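Local coordinates for Exo-1,5-alpha-L-arabinofuranobiosidase (Gibberella zeae, PDB 5M1Z), which probably hydrolyses alpha-1,5-L-arabinan as an exo-acting glycosidase, releasing arabinobiose units, at residues Ile224-Tyr229 against Gly274-Val279. Numbering follows the deposited sequence.
With 6LW ((Z)-L-Arabinonhydroximo-1,4-lactone), chain B.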
loop_
_atom_site.group_PDB
_atom_site.type_symbol
_atom_site.label_atom_id
_atom_site.label_comp_id
_atom_site.label_asym_id
_atom_site.label_seq_id
_atom_site.Cartn_x
_atom_site.Cartn_y
_atom_site.Cartn_z
ATOM N N ILE A 224 9.486 10.231 3.612
ATOM C CA ILE A 224 8.496 10.075 4.656
ATOM C C ILE A 224 7.972 8.629 4.703
ATOM O O ILE A 224 7.590 8.064 3.697
ATOM C CB ILE A 224 7.353 11.114 4.549
ATOM C CG1 ILE A 224 6.485 10.994 5.799
ATOM C CG2 ILE A 224 6.531 10.993 3.275
ATOM C CD1 ILE A 224 5.398 12.022 5.916
ATOM N N TYR A 225 7.948 8.056 5.891
ATOM C CA TYR A 225 7.555 6.661 6.099
ATOM C C TYR A 225 6.329 6.695 6.967
ATOM O O TYR A 225 6.388 7.214 8.107
ATOM C CB TYR A 225 8.694 5.954 6.833
ATOM C CG TYR A 225 8.493 4.519 7.278
ATOM C CD1 TYR A 225 8.736 3.468 6.396
ATOM C CD2 TYR A 225 8.186 4.200 8.584
ATOM C CE1 TYR A 225 8.590 2.151 6.767
ATOM C CE2 TYR A 225 8.075 2.872 8.998
ATOM C CZ TYR A 225 8.285 1.852 8.070
ATOM O OH TYR A 225 8.167 0.540 8.406
ATOM N N VAL A 226 5.229 6.147 6.470
ATOM C CA VAL A 226 3.927 6.250 7.140
ATOM C C VAL A 226 3.455 4.849 7.482
ATOM O O VAL A 226 3.651 3.913 6.694
ATOM C CB VAL A 226 2.919 7.000 6.233
ATOM C CG1 VAL A 226 1.543 7.089 6.855
ATOM C CG2 VAL A 226 3.415 8.412 5.939
ATOM N N TYR A 227 2.821 4.702 8.656
ATOM C CA TYR A 227 2.338 3.437 9.131
ATOM C C TYR A 227 1.225 3.618 10.112
ATOM O O TYR A 227 1.052 4.712 10.634
ATOM C CB TYR A 227 3.446 2.629 9.804
ATOM C CG TYR A 227 4.179 3.329 10.921
ATOM C CD1 TYR A 227 5.146 4.281 10.656
ATOM C CD2 TYR A 227 3.943 3.002 12.252
ATOM C CE1 TYR A 227 5.811 4.952 11.688
ATOM C CE2 TYR A 227 4.625 3.642 13.268
ATOM C CZ TYR A 227 5.564 4.603 12.981
ATOM O OH TYR A 227 6.246 5.217 13.994
ATOM N N GLU A 228 0.492 2.535 10.373
ATOM C CA GLU A 228 -0.498 2.527 11.449
ATOM C C GLU A 228 0.235 2.039 12.693
ATOM O O GLU A 228 0.991 1.046 12.674
ATOM C CB GLU A 228 -1.708 1.676 11.112
ATOM C CG GLU A 228 -1.466 0.189 11.028
ATOM C CD GLU A 228 -2.751 -0.580 10.822
ATOM O OE1 GLU A 228 -3.801 -0.000 10.533
ATOM O OE2 GLU A 228 -2.721 -1.776 11.016
ATOM N N TYR A 229 0.120 2.790 13.765
ATOM C CA TYR A 229 0.764 2.436 15.020
ATOM C C TYR A 229 -0.268 1.750 15.954
ATOM O O TYR A 229 -0.922 2.406 16.782
ATOM C CB TYR A 229 1.354 3.700 15.626
ATOM C CG TYR A 229 2.050 3.547 16.970
ATOM C CD1 TYR A 229 2.120 2.341 17.655
ATOM C CD2 TYR A 229 2.681 4.672 17.545
ATOM C CE1 TYR A 229 2.767 2.248 18.881
ATOM C CE2 TYR A 229 3.299 4.594 18.747
ATOM C CZ TYR A 229 3.346 3.393 19.411
ATOM O OH TYR A 229 3.974 3.412 20.643
ATOM N N GLY A 274 -5.679 3.891 11.018
ATOM C CA GLY A 274 -5.790 2.687 10.187
ATOM C C GLY A 274 -5.218 2.771 8.799
ATOM O O GLY A 274 -5.401 3.759 8.091
ATOM N N SER A 275 -4.569 1.685 8.386
ATOM C CA SER A 275 -4.277 1.407 6.983
ATOM C C SER A 275 -4.015 2.636 6.069
ATOM O O SER A 275 -4.712 2.863 5.080
ATOM C CB SER A 275 -5.358 0.474 6.406
ATOM O OG SER A 275 -6.614 1.087 6.344
ATOM N N PRO A 276 -2.949 3.386 6.376
ATOM C CA PRO A 276 -2.639 4.597 5.654
ATOM C C PRO A 276 -1.876 4.367 4.367
ATOM O O PRO A 276 -1.305 3.312 4.156
ATOM C CB PRO A 276 -1.818 5.372 6.661
ATOM C CG PRO A 276 -1.087 4.301 7.403
ATOM C CD PRO A 276 -2.048 3.188 7.523
ATOM N N TYR A 277 -1.907 5.363 3.506
ATOM C CA TYR A 277 -1.243 5.346 2.241
ATOM C C TYR A 277 -0.756 6.795 2.008
ATOM O O TYR A 277 -1.497 7.748 2.286
ATOM C CB TYR A 277 -2.177 4.900 1.100
ATOM C CG TYR A 277 -1.407 4.402 -0.080
ATOM C CD1 TYR A 277 -0.837 5.290 -0.977
ATOM C CD2 TYR A 277 -1.182 3.029 -0.270
ATOM C CE1 TYR A 277 -0.064 4.846 -2.027
ATOM C CE2 TYR A 277 -0.438 2.567 -1.340
ATOM C CZ TYR A 277 0.120 3.483 -2.204
ATOM O OH TYR A 277 0.945 3.088 -3.234
ATOM N N VAL A 278 0.505 6.942 1.635
ATOM C CA VAL A 278 1.110 8.261 1.382
ATOM C C VAL A 278 1.661 8.369 -0.024
ATOM O O VAL A 278 2.214 7.399 -0.559
ATOM C CB VAL A 278 2.247 8.583 2.344
ATOM C CG1 VAL A 278 3.464 7.646 2.169
ATOM C CG2 VAL A 278 2.705 10.010 2.172
ATOM N N VAL A 279 1.492 9.532 -0.625
ATOM C CA VAL A 279 2.202 9.922 -1.824
ATOM C C VAL A 279 2.698 11.340 -1.636
ATOM O O VAL A 279 2.274 12.036 -0.702
ATOM C CB VAL A 279 1.366 9.854 -3.106
ATOM C CG1 VAL A 279 0.959 8.448 -3.433
ATOM C CG2 VAL A 279 0.141 10.754 -3.042
HETATM C C3 6LW B . -1.601 -6.867 9.801
HETATM C C2 6LW B . -1.560 -5.371 10.083
HETATM C C1 6LW B . -2.838 -4.916 9.404
HETATM O O3 6LW B . -1.207 -7.560 10.981
HETATM O O4 6LW B . -3.467 -5.964 8.649
HETATM O O1 6LW B . -4.676 -3.654 10.204
HETATM C C4 6LW B . -3.059 -7.118 9.382
HETATM N N1 6LW B . -3.442 -3.729 9.545
HETATM O O2 6LW B . -0.329 -4.830 9.619
HETATM C C5 6LW B . -3.351 -8.273 8.450
HETATM O O5 6LW B . -4.792 -8.349 8.344
#
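E228 and S275 join two neighbouring blades of the six-bladed beta-propeller through one carboxylate oxygen. Each blade is a four-stranded antiparallel sheet, and the N-terminal strand 11-17 closes the ring by completing the sheet of the C-terminal strands 326-329, 336-341 and 354-360. E228 lies on strand 223-230, the second strand of its blade, while S275 precedes strand 277-281, the first of the next. The two segments run nearly antiparallel, but it is side chains that fill the interface, as expected of packed propeller blades.

Traced outward, the E228 side chain first meets P276: its CB lies 3.9 Å from P276 CD. With chi1 at 68°, CG sits between the backbone N and the carbonyl carbon, and the chain beyond it is extended, carrying the carboxylate past the proline ring. There OE1 of E228 accepts a hydrogen bond from S275 N, 2.8 Å long and nearly straight at 171°; the donor stands 37° out of the carboxylate plane. The other oxygen, E228 OE2, reaches the bound hydroximo-lactone, 2.8 Å from its O1.

Behind this polar end the interface is apolar. P276 CG rests 3.6 Å from Y227 C, over the backbone leading into E228. V226 divides its branches between two partners: CG1, anti to the backbone N, touches P276 CB at 3.8 Å, whereas CG2 touches V278 CB at 3.8 Å. I224 extends the row through its CG2, 4.1 Å from V278 CG2. S275 OG turns to T324 N, with which it is hydrogen-bonded.

Flanked at CB by a proline, E228 has its carboxylate restrained through OE1 by a backbone N-H, while OE2 lies close to a ligand also hydrogen-bonded to E156 and Q181. The blade interface thus helps position a ligand-contacting group.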